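Local coordinates for protein uronate isomerase (Caulobacter crescentus, PDB 2Q01) that interconverts D-glucuronate and D-fructuronate, and likewise D-galacturonate and D-tagaturonate, in pentose and glucuronate interconversion, at residues Y29-D34 against L457-T462; F399-T404 against S437-R442; I165-T170 against H192-Y197; G303-I308 against A469-Q474; L159-N164 against S187-H192. One frame throughout, in Å; residues are numbered along the deposited sequence.

Contact 1: Y29-D34 against L457-T462; sequences YALVKD and LIVDLT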
# COMPACT_ATOMS: atom_id res chain seq x y z
N TYR B 29 27.98 2.25 6.24
CA TYR B 29 28.30 1.41 5.10
C TYR B 29 29.75 0.96 5.08
O TYR B 29 30.04 -0.19 4.76
CB TYR B 29 27.93 2.13 3.80
CG TYR B 29 28.41 1.47 2.53
CD1 TYR B 29 27.88 0.25 2.10
CD2 TYR B 29 29.39 2.08 1.74
CE1 TYR B 29 28.32 -0.35 0.93
CE2 TYR B 29 29.83 1.49 0.57
CZ TYR B 29 29.29 0.28 0.17
OH TYR B 29 29.74 -0.29 -0.99
N ALA B 30 30.66 1.87 5.44
CA ALA B 30 32.10 1.59 5.57
C ALA B 30 32.39 0.47 6.58
O ALA B 30 33.34 -0.30 6.42
CB ALA B 30 32.85 2.85 5.96
N LEU B 31 31.52 0.37 7.58
CA LEU B 31 31.60 -0.63 8.64
C LEU B 31 31.22 -2.02 8.15
O LEU B 31 31.40 -3.01 8.86
CB LEU B 31 30.62 -0.24 9.74
CG LEU B 31 31.08 -0.02 11.18
CD1 LEU B 31 31.94 1.23 11.27
CD2 LEU B 31 29.86 0.11 12.04
N VAL B 32 30.72 -2.09 6.92
CA VAL B 32 29.97 -3.25 6.45
C VAL B 32 30.28 -3.67 4.99
O VAL B 32 30.09 -4.84 4.63
CB VAL B 32 28.45 -3.00 6.73
CG1 VAL B 32 27.58 -3.19 5.54
CG2 VAL B 32 28.00 -3.81 7.94
N LYS B 33 30.82 -2.74 4.20
CA LYS B 33 31.03 -2.92 2.75
C LYS B 33 31.97 -4.05 2.34
O LYS B 33 31.88 -4.57 1.22
CB LYS B 33 31.49 -1.62 2.08
CG LYS B 33 32.89 -1.14 2.42
CD LYS B 33 33.15 0.24 1.84
CE LYS B 33 34.35 0.90 2.51
NZ LYS B 33 34.29 2.39 2.40
N ASP B 34 32.87 -4.42 3.25
CA ASP B 34 33.92 -5.39 2.96
C ASP B 34 33.76 -6.68 3.75
O ASP B 34 34.62 -7.55 3.69
CB ASP B 34 35.30 -4.76 3.22
CG ASP B 34 35.70 -3.76 2.15
OD1 ASP B 34 35.60 -4.09 0.95
OD2 ASP B 34 36.14 -2.64 2.52
N LEU B 457 23.58 -2.51 14.59
CA LEU B 457 22.55 -3.05 13.71
C LEU B 457 22.99 -3.32 12.29
O LEU B 457 22.61 -4.34 11.73
CB LEU B 457 21.30 -2.16 13.70
CG LEU B 457 20.33 -2.55 14.80
CD1 LEU B 457 19.27 -1.50 15.01
CD2 LEU B 457 19.69 -3.89 14.48
N ILE B 458 23.79 -2.43 11.73
CA ILE B 458 24.26 -2.61 10.36
C ILE B 458 25.09 -3.90 10.19
O ILE B 458 24.92 -4.62 9.21
CB ILE B 458 24.97 -1.32 9.81
CG1 ILE B 458 25.11 -1.37 8.29
CG2 ILE B 458 26.32 -1.08 10.48
CD1 ILE B 458 23.85 -1.12 7.54
N VAL B 459 25.93 -4.20 11.18
CA VAL B 459 26.78 -5.39 11.17
C VAL B 459 25.95 -6.66 11.41
O VAL B 459 26.20 -7.70 10.79
CB VAL B 459 27.94 -5.27 12.19
CG1 VAL B 459 28.88 -6.48 12.13
CG2 VAL B 459 28.74 -4.01 11.94
N ASP B 460 24.94 -6.56 12.28
CA ASP B 460 24.02 -7.66 12.56
C ASP B 460 23.22 -8.02 11.32
O ASP B 460 23.27 -9.16 10.85
CB ASP B 460 23.07 -7.31 13.71
CG ASP B 460 23.65 -7.65 15.08
OD1 ASP B 460 24.63 -8.42 15.15
OD2 ASP B 460 23.11 -7.15 16.08
N LEU B 461 22.53 -7.02 10.78
CA LEU B 461 21.74 -7.14 9.55
C LEU B 461 22.51 -7.74 8.37
O LEU B 461 21.96 -8.54 7.61
CB LEU B 461 21.19 -5.76 9.15
CG LEU B 461 19.78 -5.30 9.56
CD1 LEU B 461 19.35 -5.76 10.95
CD2 LEU B 461 19.64 -3.79 9.42
N THR B 462 23.78 -7.37 8.24
CA THR B 462 24.63 -7.83 7.15
C THR B 462 25.14 -9.25 7.35
O THR B 462 25.10 -10.07 6.43
CB THR B 462 25.82 -6.86 6.93
OG1 THR B 462 25.31 -5.55 6.62
CG2 THR B 462 26.71 -7.31 5.78
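V32 is the centre of this contact. It lies on the segment that carries helix 19-30 and faces helix 451-469. Its chi1 of 128° is well away from a staggered position, and both methyls point at the helix. V32 CG2 sits 3.4 Å from I458 O and 3.8 Å from I458 CG1. V32 CG1 meets the hydroxyl T462 OG1 at 3.4 Å, so V32 and T462 approach tip to tip.

The T462 hydroxyl is held in place by its own helix. OG1 stands beside the backbone N and anti to the carbonyl carbon (chi1 -60°). From there it donates a 2.8 Å bond to I458 O, in the carbonyl plane. I458 O also accepts from T462 N, so two donors from one residue grip it. An alanine at T462 would lose the hydroxyl, and with it the bond to I458 O, and would probably loosen the packing on V32, because that hydroxyl touches both methyls.

I458 has CG1 anti to the backbone N, which brings that branch to V32, the two side chains crossing obliquely. Its CG2, in the crowded position between N and the carbonyl carbon, meets L31 CD2 at 4.0 Å. V459 CG2, beside its backbone N, touches V32 CG2 at 4.1 Å.

Helix 425-445 packs against both segments. Y29 and I458 both touch S437, and V32 and T462 both touch R433. Y29 OH is hydrogen-bonded to D430 of the same helix, so helix 19-30, from near the N-terminus, meets two helices that follow each other near the C-terminus.

Contact 2: F399-T404 against S437-R442; sequences FREQVT and SAFLAR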
# COMPACT_ATOMS: atom_id res chain seq x y z
N PHE B 399 10.03 -2.05 2.66
CA PHE B 399 10.12 -3.13 3.63
C PHE B 399 10.56 -2.59 4.99
O PHE B 399 9.82 -2.73 5.96
CB PHE B 399 11.06 -4.23 3.13
CG PHE B 399 11.24 -5.37 4.10
CD1 PHE B 399 12.39 -5.45 4.88
CD2 PHE B 399 10.27 -6.35 4.24
CE1 PHE B 399 12.57 -6.50 5.79
CE2 PHE B 399 10.44 -7.40 5.14
CZ PHE B 399 11.59 -7.47 5.92
N ARG B 400 11.72 -1.95 5.05
CA ARG B 400 12.25 -1.37 6.30
C ARG B 400 11.32 -0.34 6.95
O ARG B 400 11.18 -0.32 8.17
CB ARG B 400 13.64 -0.75 6.10
CG ARG B 400 14.79 -1.74 5.88
CD ARG B 400 15.02 -2.68 7.08
NE ARG B 400 16.00 -3.72 6.76
CZ ARG B 400 16.11 -4.89 7.39
NH1 ARG B 400 17.03 -5.76 7.00
NH2 ARG B 400 15.30 -5.20 8.40
N GLU B 401 10.67 0.49 6.13
CA GLU B 401 9.70 1.48 6.62
C GLU B 401 8.40 0.87 7.15
O GLU B 401 7.75 1.47 8.01
CB GLU B 401 9.37 2.48 5.52
CG GLU B 401 10.47 3.51 5.25
CD GLU B 401 10.16 4.40 4.05
OE1 GLU B 401 9.08 4.24 3.43
OE2 GLU B 401 11.00 5.27 3.73
N GLN B 402 8.02 -0.30 6.65
CA GLN B 402 6.71 -0.88 6.98
C GLN B 402 6.74 -2.03 8.00
O GLN B 402 5.73 -2.32 8.63
CB GLN B 402 5.96 -1.29 5.71
CG GLN B 402 5.29 -0.09 5.02
CD GLN B 402 4.94 -0.33 3.57
OE1 GLN B 402 4.78 0.63 2.81
NE2 GLN B 402 4.82 -1.59 3.17
N VAL B 403 7.91 -2.63 8.17
CA VAL B 403 8.08 -3.85 8.95
C VAL B 403 8.72 -3.61 10.33
O VAL B 403 8.38 -4.28 11.31
CB VAL B 403 8.86 -4.89 8.10
CG1 VAL B 403 9.81 -5.76 8.92
CG2 VAL B 403 7.90 -5.71 7.27
N THR B 404 9.63 -2.63 10.39
CA THR B 404 10.48 -2.39 11.57
C THR B 404 9.70 -2.07 12.85
O THR B 404 10.00 -2.59 13.92
CB THR B 404 11.48 -1.25 11.28
OG1 THR B 404 12.27 -1.59 10.14
CG2 THR B 404 12.40 -1.01 12.47
N SER B 437 22.05 1.02 5.17
CA SER B 437 22.81 2.14 5.71
C SER B 437 22.03 3.44 5.64
O SER B 437 22.02 4.20 6.60
CB SER B 437 24.15 2.31 5.00
OG SER B 437 24.99 1.21 5.28
N ALA B 438 21.36 3.68 4.51
CA ALA B 438 20.51 4.86 4.31
C ALA B 438 19.34 4.92 5.28
O ALA B 438 19.01 5.99 5.80
CB ALA B 438 20.01 4.90 2.88
N PHE B 439 18.71 3.77 5.52
CA PHE B 439 17.55 3.70 6.41
C PHE B 439 17.91 3.96 7.87
O PHE B 439 17.25 4.74 8.55
CB PHE B 439 16.82 2.35 6.26
CG PHE B 439 15.70 2.17 7.25
CD1 PHE B 439 14.51 2.88 7.11
CD2 PHE B 439 15.84 1.28 8.32
CE1 PHE B 439 13.47 2.72 8.03
CE2 PHE B 439 14.80 1.11 9.23
CZ PHE B 439 13.62 1.83 9.09
N LEU B 440 18.96 3.27 8.33
CA LEU B 440 19.52 3.49 9.66
C LEU B 440 20.00 4.92 9.88
O LEU B 440 19.80 5.49 10.96
CB LEU B 440 20.67 2.51 9.90
CG LEU B 440 20.48 1.21 10.69
CD1 LEU B 440 19.03 0.76 10.76
CD2 LEU B 440 21.35 0.11 10.09
N ALA B 441 20.63 5.50 8.85
CA ALA B 441 21.08 6.90 8.87
C ALA B 441 19.95 7.90 9.07
O ALA B 441 20.14 8.91 9.73
CB ALA B 441 21.80 7.22 7.60
N ARG B 442 18.79 7.61 8.49
CA ARG B 442 17.61 8.46 8.67
C ARG B 442 17.06 8.33 10.08
O ARG B 442 16.50 9.29 10.62
CB ARG B 442 16.53 8.14 7.65
CG ARG B 442 15.81 9.37 7.13
CD ARG B 442 14.30 9.26 7.29
NE ARG B 442 13.73 8.12 6.59
CZ ARG B 442 12.52 7.62 6.83
NH1 ARG B 442 11.75 8.16 7.77
NH2 ARG B 442 12.09 6.57 6.15
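The helical segments 399-404 and 437-442, of helices 393-407 and 425-445, cross at -55°, their axes 11.0 Å apart at closest approach, with R400 nearest F439 along the backbones. This is helix-to-helix packing in the C-terminal part of a TIM-barrel family protein, and the aromatic ring of F439 spans much of the gap.

F439 has CG anti to its backbone N (chi1 174°), which sends the ring straight at the other helix. R400 CB lies over the centre of one ring face, 3.6 Å from the centroid. It is a CH-pi contact almost along the ring normal. The rest of the R400 chain bends at chi2, which carries the guanidinium off the ring.

E401 and R442 form a salt bridge beside the ring. E401 OE2 comes to the edge of the R442 guanidinium, near its plane, 3.0 Å from NH2. The carboxylate and guanidinium planes are nearly perpendicular. R442 NH1 has a second acidic partner, E394 of the second subunit, so the pair sits at a subunit interface.

T404 meets the F439 ring tip to tip, OG1 to CE2 at 3.8 Å. The same OG1 donates a 2.6 Å hydrogen bond to R400 O, in the carbonyl plane and on a lone pair.

Contact 3: I165-T170 against H192-Y197; sequences IETLAT and HVITAY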
# COMPACT_ATOMS: atom_id res chain seq x y z
N ILE B 165 32.76 -14.55 -1.02
CA ILE B 165 31.55 -15.25 -0.63
C ILE B 165 31.92 -16.25 0.44
O ILE B 165 32.80 -17.09 0.26
CB ILE B 165 30.85 -15.92 -1.83
CG1 ILE B 165 30.51 -14.85 -2.88
CG2 ILE B 165 29.58 -16.66 -1.38
CD1 ILE B 165 30.25 -15.38 -4.28
N GLU B 166 31.25 -16.14 1.58
CA GLU B 166 31.46 -17.05 2.68
C GLU B 166 30.59 -18.30 2.50
O GLU B 166 31.09 -19.42 2.57
CB GLU B 166 31.14 -16.37 4.00
CG GLU B 166 31.43 -17.24 5.21
CD GLU B 166 31.78 -16.44 6.43
OE1 GLU B 166 31.09 -16.63 7.45
OE2 GLU B 166 32.73 -15.63 6.38
N THR B 167 29.30 -18.08 2.26
CA THR B 167 28.32 -19.14 2.06
C THR B 167 27.48 -18.83 0.83
O THR B 167 27.01 -17.71 0.67
CB THR B 167 27.39 -19.27 3.29
OG1 THR B 167 28.17 -19.59 4.45
CG2 THR B 167 26.32 -20.34 3.09
N LEU B 168 27.32 -19.82 -0.05
CA LEU B 168 26.40 -19.73 -1.17
C LEU B 168 25.49 -20.95 -1.18
O LEU B 168 25.98 -22.08 -1.20
CB LEU B 168 27.16 -19.63 -2.50
CG LEU B 168 26.39 -19.48 -3.81
CD1 LEU B 168 25.54 -18.21 -3.82
CD2 LEU B 168 27.35 -19.47 -4.99
N ALA B 169 24.18 -20.73 -1.17
CA ALA B 169 23.23 -21.83 -1.25
C ALA B 169 22.58 -21.91 -2.63
O ALA B 169 22.19 -20.89 -3.21
CB ALA B 169 22.16 -21.71 -0.16
N THR B 170 22.49 -23.12 -3.15
CA THR B 170 21.74 -23.40 -4.37
C THR B 170 20.41 -24.07 -4.01
O THR B 170 20.16 -24.36 -2.84
CB THR B 170 22.57 -24.27 -5.35
OG1 THR B 170 22.61 -25.61 -4.87
CG2 THR B 170 23.99 -23.74 -5.47
N HIS B 192 32.22 -22.85 0.45
CA HIS B 192 31.07 -23.39 1.15
C HIS B 192 29.83 -23.20 0.29
O HIS B 192 29.03 -22.28 0.51
CB HIS B 192 30.94 -22.72 2.52
CG HIS B 192 29.89 -23.31 3.42
ND1 HIS B 192 28.84 -22.56 3.93
CD2 HIS B 192 29.73 -24.56 3.92
CE1 HIS B 192 28.09 -23.33 4.69
NE2 HIS B 192 28.60 -24.54 4.70
N VAL B 193 29.70 -24.06 -0.71
CA VAL B 193 28.52 -24.10 -1.56
C VAL B 193 27.59 -25.19 -1.02
O VAL B 193 27.94 -26.38 -1.03
CB VAL B 193 28.86 -24.34 -3.04
CG1 VAL B 193 27.59 -24.44 -3.88
CG2 VAL B 193 29.78 -23.23 -3.57
N ILE B 194 26.43 -24.78 -0.54
CA ILE B 194 25.45 -25.70 0.04
C ILE B 194 24.16 -25.71 -0.77
O ILE B 194 24.06 -25.05 -1.81
CB ILE B 194 25.16 -25.40 1.53
CG1 ILE B 194 24.64 -23.97 1.72
CG2 ILE B 194 26.40 -25.65 2.37
CD1 ILE B 194 24.03 -23.72 3.09
N THR B 195 23.18 -26.47 -0.30
CA THR B 195 21.92 -26.63 -1.01
C THR B 195 20.72 -26.23 -0.16
O THR B 195 20.87 -25.90 1.02
CB THR B 195 21.78 -28.08 -1.56
OG1 THR B 195 20.54 -28.21 -2.25
CG2 THR B 195 21.85 -29.11 -0.43
N ALA B 196 19.54 -26.22 -0.77
CA ALA B 196 18.28 -25.99 -0.07
C ALA B 196 17.24 -26.96 -0.60
O ALA B 196 17.21 -27.26 -1.80
CB ALA B 196 17.83 -24.55 -0.25
N TYR B 197 16.38 -27.45 0.29
CA TYR B 197 15.37 -28.46 -0.04
C TYR B 197 14.08 -27.83 -0.57
O TYR B 197 13.34 -27.20 0.18
CB TYR B 197 15.06 -29.29 1.21
CG TYR B 197 14.22 -30.53 0.98
CD1 TYR B 197 14.79 -31.70 0.48
CD2 TYR B 197 12.86 -30.54 1.30
CE1 TYR B 197 14.04 -32.83 0.29
CE2 TYR B 197 12.09 -31.69 1.11
CZ TYR B 197 12.69 -32.83 0.61
OH TYR B 197 11.97 -33.97 0.40
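Three backbone hydrogen bonds join these neighbouring parallel strands. L168 N donates to H192 O at 3.0 Å and nearly straight. L168 O in turn accepts from I194 N at 2.8 Å. T170 N then bonds I194 O, also at 2.8 Å, though here the donor stands 28° above the carbonyl plane. L168 thus binds on both sides of V193, and I194 on both sides of A169.

Side chains add to the register. T167 and H192 lie side by side on one face of the sheet, pointing the same way. T167 OG1 is hydrogen-bonded to H192 ND1 at 3.1 Å, at the edge of the ring. I194 CG2 lies 3.3 Å above the imidazole plane, towards the rim. A169 CB touches I194 CG1 at 3.8 Å on this same face. An alanine at H192 would remove the partner of the T167 hydroxyl and would probably leave I194 and W478, whose ring meets the imidazole, less well packed.

Further out, T170 OG1 is fixed by E172 and H181, and E166 forms a salt bridge with K467.

Strand 165-169 lies between strands 37-39 and 192-194, with backbone bonds from E166, T167 and A169 to I37 and S39. Helix 179-186 connects the two strands in a beta-alpha-beta crossover, and F160 of helix 156-162 packs on L168 and V193.

Contact 4: G303-I308 against A469-Q474; sequences GLVMQI and AYKLDQ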
# COMPACT_ATOMS: atom_id res chain seq x y z
N GLY B 303 15.68 -30.03 12.01
CA GLY B 303 16.15 -28.66 12.18
C GLY B 303 16.31 -27.83 10.91
O GLY B 303 17.05 -26.85 10.90
N LEU B 304 15.63 -28.24 9.84
CA LEU B 304 15.59 -27.45 8.61
C LEU B 304 14.72 -26.20 8.75
O LEU B 304 13.54 -26.29 9.07
CB LEU B 304 15.10 -28.30 7.45
CG LEU B 304 16.05 -28.53 6.27
CD1 LEU B 304 17.47 -28.74 6.74
CD2 LEU B 304 15.58 -29.69 5.42
N VAL B 305 15.33 -25.05 8.52
CA VAL B 305 14.63 -23.76 8.55
C VAL B 305 13.72 -23.66 7.32
O VAL B 305 14.14 -23.89 6.20
CB VAL B 305 15.63 -22.58 8.61
CG1 VAL B 305 14.93 -21.28 8.35
CG2 VAL B 305 16.32 -22.54 9.97
N MET B 306 12.47 -23.30 7.55
CA MET B 306 11.46 -23.41 6.52
C MET B 306 11.14 -22.05 5.90
O MET B 306 10.60 -21.18 6.56
CB MET B 306 10.21 -24.02 7.15
CG MET B 306 9.25 -24.63 6.19
SD MET B 306 7.98 -25.43 7.17
CE MET B 306 6.56 -24.69 6.40
N GLN B 307 11.47 -21.89 4.62
CA GLN B 307 11.13 -20.65 3.91
C GLN B 307 9.86 -20.79 3.09
O GLN B 307 9.76 -21.66 2.22
CB GLN B 307 12.27 -20.21 3.00
CG GLN B 307 13.63 -20.14 3.66
CD GLN B 307 14.73 -19.87 2.65
OE1 GLN B 307 15.35 -20.79 2.12
NE2 GLN B 307 14.97 -18.59 2.37
N ILE B 308 8.88 -19.93 3.35
CA ILE B 308 7.68 -19.89 2.53
C ILE B 308 7.71 -18.69 1.58
O ILE B 308 7.76 -17.53 2.01
CB ILE B 308 6.39 -19.93 3.39
CG1 ILE B 308 6.41 -21.16 4.31
CG2 ILE B 308 5.14 -19.93 2.50
CD1 ILE B 308 5.37 -21.14 5.41
N ALA B 469 19.90 -17.01 11.80
CA ALA B 469 18.60 -17.40 11.27
C ALA B 469 18.66 -18.65 10.40
O ALA B 469 17.76 -19.49 10.45
CB ALA B 469 17.98 -16.26 10.50
N TYR B 470 19.74 -18.77 9.63
CA TYR B 470 19.95 -19.91 8.74
C TYR B 470 20.89 -20.95 9.34
O TYR B 470 21.40 -21.79 8.61
CB TYR B 470 20.46 -19.44 7.38
CG TYR B 470 19.40 -18.78 6.56
CD1 TYR B 470 19.20 -17.40 6.62
CD2 TYR B 470 18.58 -19.53 5.72
CE1 TYR B 470 18.20 -16.80 5.87
CE2 TYR B 470 17.59 -18.93 4.96
CZ TYR B 470 17.40 -17.56 5.04
OH TYR B 470 16.42 -16.98 4.29
N LYS B 471 21.11 -20.88 10.65
CA LYS B 471 21.91 -21.85 11.41
C LYS B 471 23.27 -22.15 10.78
O LYS B 471 23.71 -23.31 10.69
CB LYS B 471 21.09 -23.13 11.68
CG LYS B 471 19.77 -22.90 12.43
CD LYS B 471 18.94 -24.17 12.51
CE LYS B 471 17.67 -23.97 13.31
NZ LYS B 471 16.93 -25.25 13.55
N LEU B 472 23.94 -21.09 10.34
CA LEU B 472 25.20 -21.15 9.62
C LEU B 472 26.42 -21.02 10.53
O LEU B 472 27.55 -20.88 10.05
CB LEU B 472 25.22 -20.06 8.54
CG LEU B 472 24.99 -20.39 7.07
CD1 LEU B 472 24.19 -21.65 6.86
CD2 LEU B 472 24.31 -19.23 6.39
N ASP B 473 26.19 -21.09 11.84
CA ASP B 473 27.23 -20.88 12.85
C ASP B 473 28.21 -22.05 13.00
O ASP B 473 29.31 -21.87 13.53
CB ASP B 473 26.60 -20.53 14.20
CG ASP B 473 26.05 -19.11 14.24
OD1 ASP B 473 25.02 -18.88 14.92
OD2 ASP B 473 26.64 -18.21 13.59
N GLN B 474 27.82 -23.23 12.53
CA GLN B 474 28.74 -24.37 12.47
C GLN B 474 29.20 -24.58 11.04
O GLN B 474 28.46 -25.14 10.22
CB GLN B 474 28.09 -25.66 13.01
CG GLN B 474 27.62 -25.61 14.45
CD GLN B 474 26.10 -25.58 14.57
OE1 GLN B 474 25.49 -26.57 14.96
NE2 GLN B 474 25.50 -24.44 14.24
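A Schellman motif ends helix 451-469, and the turn it makes rests against strand 305-308. Its bonds run from L472 N to K467 O and from K471 N to K468 O, with K471 at positive phi.

K471 reaches across with a chain extended beyond CG. Its NZ donates a 3.1 Å hydrogen bond to G303 O. The ammonium stands above the carbonyl plane, 35° out of it, rather than on a lone pair. G303 leaves the preceding helix at positive phi, and a CB there would come 3.6 Å from K471 NZ.

V305 crosses this lysine chain obliquely, with CG2 3.9 Å from K471 CE. The same methyl is 3.4 Å from A469 O, at the end of the helix. V305 belongs to the parallel sheet of the TIM-barrel-clan fold, and is hydrogen-bonded through its backbone to the neighbouring strand 249-252 at S250.

Y470 brings its hydroxyl to Q307, two residues along the strand and on the same side as V305. Q307 NE2 is 2.9 Å from Y470 OH, at the ring edge, but the angle is poor for a hydrogen bond. The amide and ring planes are nearly perpendicular. Q307 OE1 is hydrogen-bonded to S249 OG, which positions the amide.

Contact 5: L159-N164 against S187-H192; sequences LFDRFN and SGWGGH
The last turn of helix 156-162 packs here on the loop that leads into strand 192-194. The helix ends in a Schellman motif, with N164 at positive phi. Two residues of the turn, F160 and D161, meet one tryptophan of the loop.

W189 and F160 form a T-shaped (edge-to-face) pair. The edge of the six-membered indole ring points at the face of F160, with centroids 5.0 Å apart and planes at 70°. The closest atoms are W189 CZ2 and F160 CD2 at 3.4 Å. Both residues have CG anti to the backbone N, so both rings extend from their backbones, and the side chains cross at about a right angle.

D161 holds the indole from its nitrogen side. W189 NE1 donates to D161 OD1 at 3.3 Å with an N-H...O angle of 159°. The oxygen uses its syn lone pair and lies in the indole plane. A second bond from NE1 to D161 OD2 is weak. OD2 also forms a salt bridge with R480, which should help to fix the carboxylate and probably keep it ionised.

The chain then passes over one face of the tryptophan, with G191 N 3.6 Å from the indole plane, over its centre. A CB on G191 would come within 2.2 Å of W189 CH2, so a side chain would not fit here in this conformation. G191 CA also touches F160 CE2 at 3.8 Å.

Beyond the loop, F160 also packs on I165 of strand 165-169. The backbone of N164 bonds to I37 of strand 37-39, the neighbour of strand 165-169.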
# COMPACT_ATOMS: atom_id res chain seq x y z
N LEU B 159 36.33 -16.55 -9.08
CA LEU B 159 35.40 -15.44 -8.87
C LEU B 159 34.72 -15.52 -7.51
O LEU B 159 34.51 -14.49 -6.86
CB LEU B 159 34.34 -15.43 -9.97
CG LEU B 159 34.70 -14.82 -11.32
CD1 LEU B 159 33.69 -15.24 -12.38
CD2 LEU B 159 34.78 -13.31 -11.24
N PHE B 160 34.39 -16.74 -7.08
CA PHE B 160 33.83 -17.01 -5.75
C PHE B 160 34.74 -16.48 -4.65
O PHE B 160 34.26 -15.93 -3.65
CB PHE B 160 33.63 -18.52 -5.60
CG PHE B 160 32.84 -18.94 -4.38
CD1 PHE B 160 31.47 -19.19 -4.49
CD2 PHE B 160 33.45 -19.14 -3.15
CE1 PHE B 160 30.74 -19.61 -3.38
CE2 PHE B 160 32.72 -19.55 -2.04
CZ PHE B 160 31.36 -19.79 -2.16
N ASP B 161 36.05 -16.66 -4.83
CA ASP B 161 37.03 -16.20 -3.85
C ASP B 161 37.26 -14.69 -3.90
O ASP B 161 37.37 -14.04 -2.85
CB ASP B 161 38.35 -16.95 -4.04
CG ASP B 161 38.18 -18.46 -3.95
OD1 ASP B 161 39.00 -19.19 -4.54
OD2 ASP B 161 37.22 -18.90 -3.29
N ARG B 162 37.30 -14.14 -5.11
CA ARG B 162 37.45 -12.70 -5.31
C ARG B 162 36.26 -11.91 -4.77
O ARG B 162 36.42 -10.79 -4.27
CB ARG B 162 37.64 -12.38 -6.79
CG ARG B 162 38.27 -11.01 -7.04
CD ARG B 162 37.53 -10.23 -8.10
NE ARG B 162 37.78 -10.74 -9.44
CZ ARG B 162 37.60 -10.05 -10.56
NH1 ARG B 162 37.18 -8.79 -10.51
NH2 ARG B 162 37.85 -10.61 -11.73
N PHE B 163 35.06 -12.50 -4.87
CA PHE B 163 33.83 -11.85 -4.41
C PHE B 163 33.68 -11.90 -2.89
O PHE B 163 32.84 -11.19 -2.32
CB PHE B 163 32.60 -12.48 -5.08
CG PHE B 163 32.45 -12.14 -6.54
CD1 PHE B 163 33.11 -11.05 -7.12
CD2 PHE B 163 31.59 -12.89 -7.35
CE1 PHE B 163 32.95 -10.75 -8.46
CE2 PHE B 163 31.42 -12.59 -8.69
CZ PHE B 163 32.10 -11.52 -9.26
N ASN B 164 34.50 -12.73 -2.24
CA ASN B 164 34.52 -12.91 -0.79
C ASN B 164 33.21 -13.52 -0.31
O ASN B 164 32.60 -13.07 0.66
CB ASN B 164 34.88 -11.61 -0.05
CG ASN B 164 35.37 -11.84 1.38
OD1 ASN B 164 35.32 -10.94 2.21
ND2 ASN B 164 35.83 -13.06 1.66
N SER B 187 36.73 -31.85 -3.34
CA SER B 187 37.87 -31.14 -3.92
C SER B 187 38.64 -30.36 -2.86
O SER B 187 38.13 -30.12 -1.77
CB SER B 187 37.41 -30.19 -5.04
OG SER B 187 36.73 -29.06 -4.52
N GLY B 188 39.86 -29.97 -3.21
CA GLY B 188 40.73 -29.21 -2.30
C GLY B 188 40.28 -27.78 -2.04
O GLY B 188 40.63 -27.19 -1.02
N TRP B 189 39.50 -27.25 -2.98
CA TRP B 189 38.86 -25.94 -2.88
C TRP B 189 37.90 -25.90 -1.69
O TRP B 189 37.14 -26.85 -1.47
CB TRP B 189 38.10 -25.66 -4.17
CG TRP B 189 37.54 -24.28 -4.29
CD1 TRP B 189 38.25 -23.11 -4.40
CD2 TRP B 189 36.16 -23.92 -4.37
NE1 TRP B 189 37.39 -22.05 -4.53
CE2 TRP B 189 36.10 -22.52 -4.52
CE3 TRP B 189 34.96 -24.65 -4.34
CZ2 TRP B 189 34.89 -21.82 -4.62
CZ3 TRP B 189 33.75 -23.96 -4.44
CH2 TRP B 189 33.73 -22.56 -4.58
N GLY B 190 37.95 -24.81 -0.93
CA GLY B 190 37.24 -24.74 0.35
C GLY B 190 35.98 -23.90 0.37
O GLY B 190 35.53 -23.47 1.43
N GLY B 191 35.41 -23.66 -0.81
CA GLY B 191 34.19 -22.88 -0.94
C GLY B 191 32.98 -23.59 -0.36
O GLY B 191 32.75 -24.77 -0.63
N HIS B 192 32.22 -22.85 0.45
CA HIS B 192 31.07 -23.39 1.15
C HIS B 192 29.83 -23.20 0.29
O HIS B 192 29.03 -22.28 0.51
CB HIS B 192 30.94 -22.72 2.52
CG HIS B 192 29.89 -23.31 3.42
ND1 HIS B 192 28.84 -22.56 3.93
CD2 HIS B 192 29.73 -24.56 3.92
CE1 HIS B 192 28.09 -23.33 4.69
NE2 HIS B 192 28.60 -24.54 4.70

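How the contacts relate
Contacts 3 and 5 share H192, and helix 156-162 of contact 5 is followed in the chain by strand 165-169 of contact 3; their centres are about 11 Å apart. Contact 4 lies about 12 Å from contact 3, centre to centre, and L472 CD2 meets T167 CG2 at 4.0 Å. Contacts 1 and 2 form a second group with centres about 14 Å apart, where I458 CD1 packs on L440 CD2 at 3.8 Å. Contact 2 is nested inside the chain loop closed by contact 1. Contacts 2 and 3 do not touch, with nearest atoms about 17 Å apart. A bound potassium ion lies about 10 Å from the side chain of A469 in contact 4.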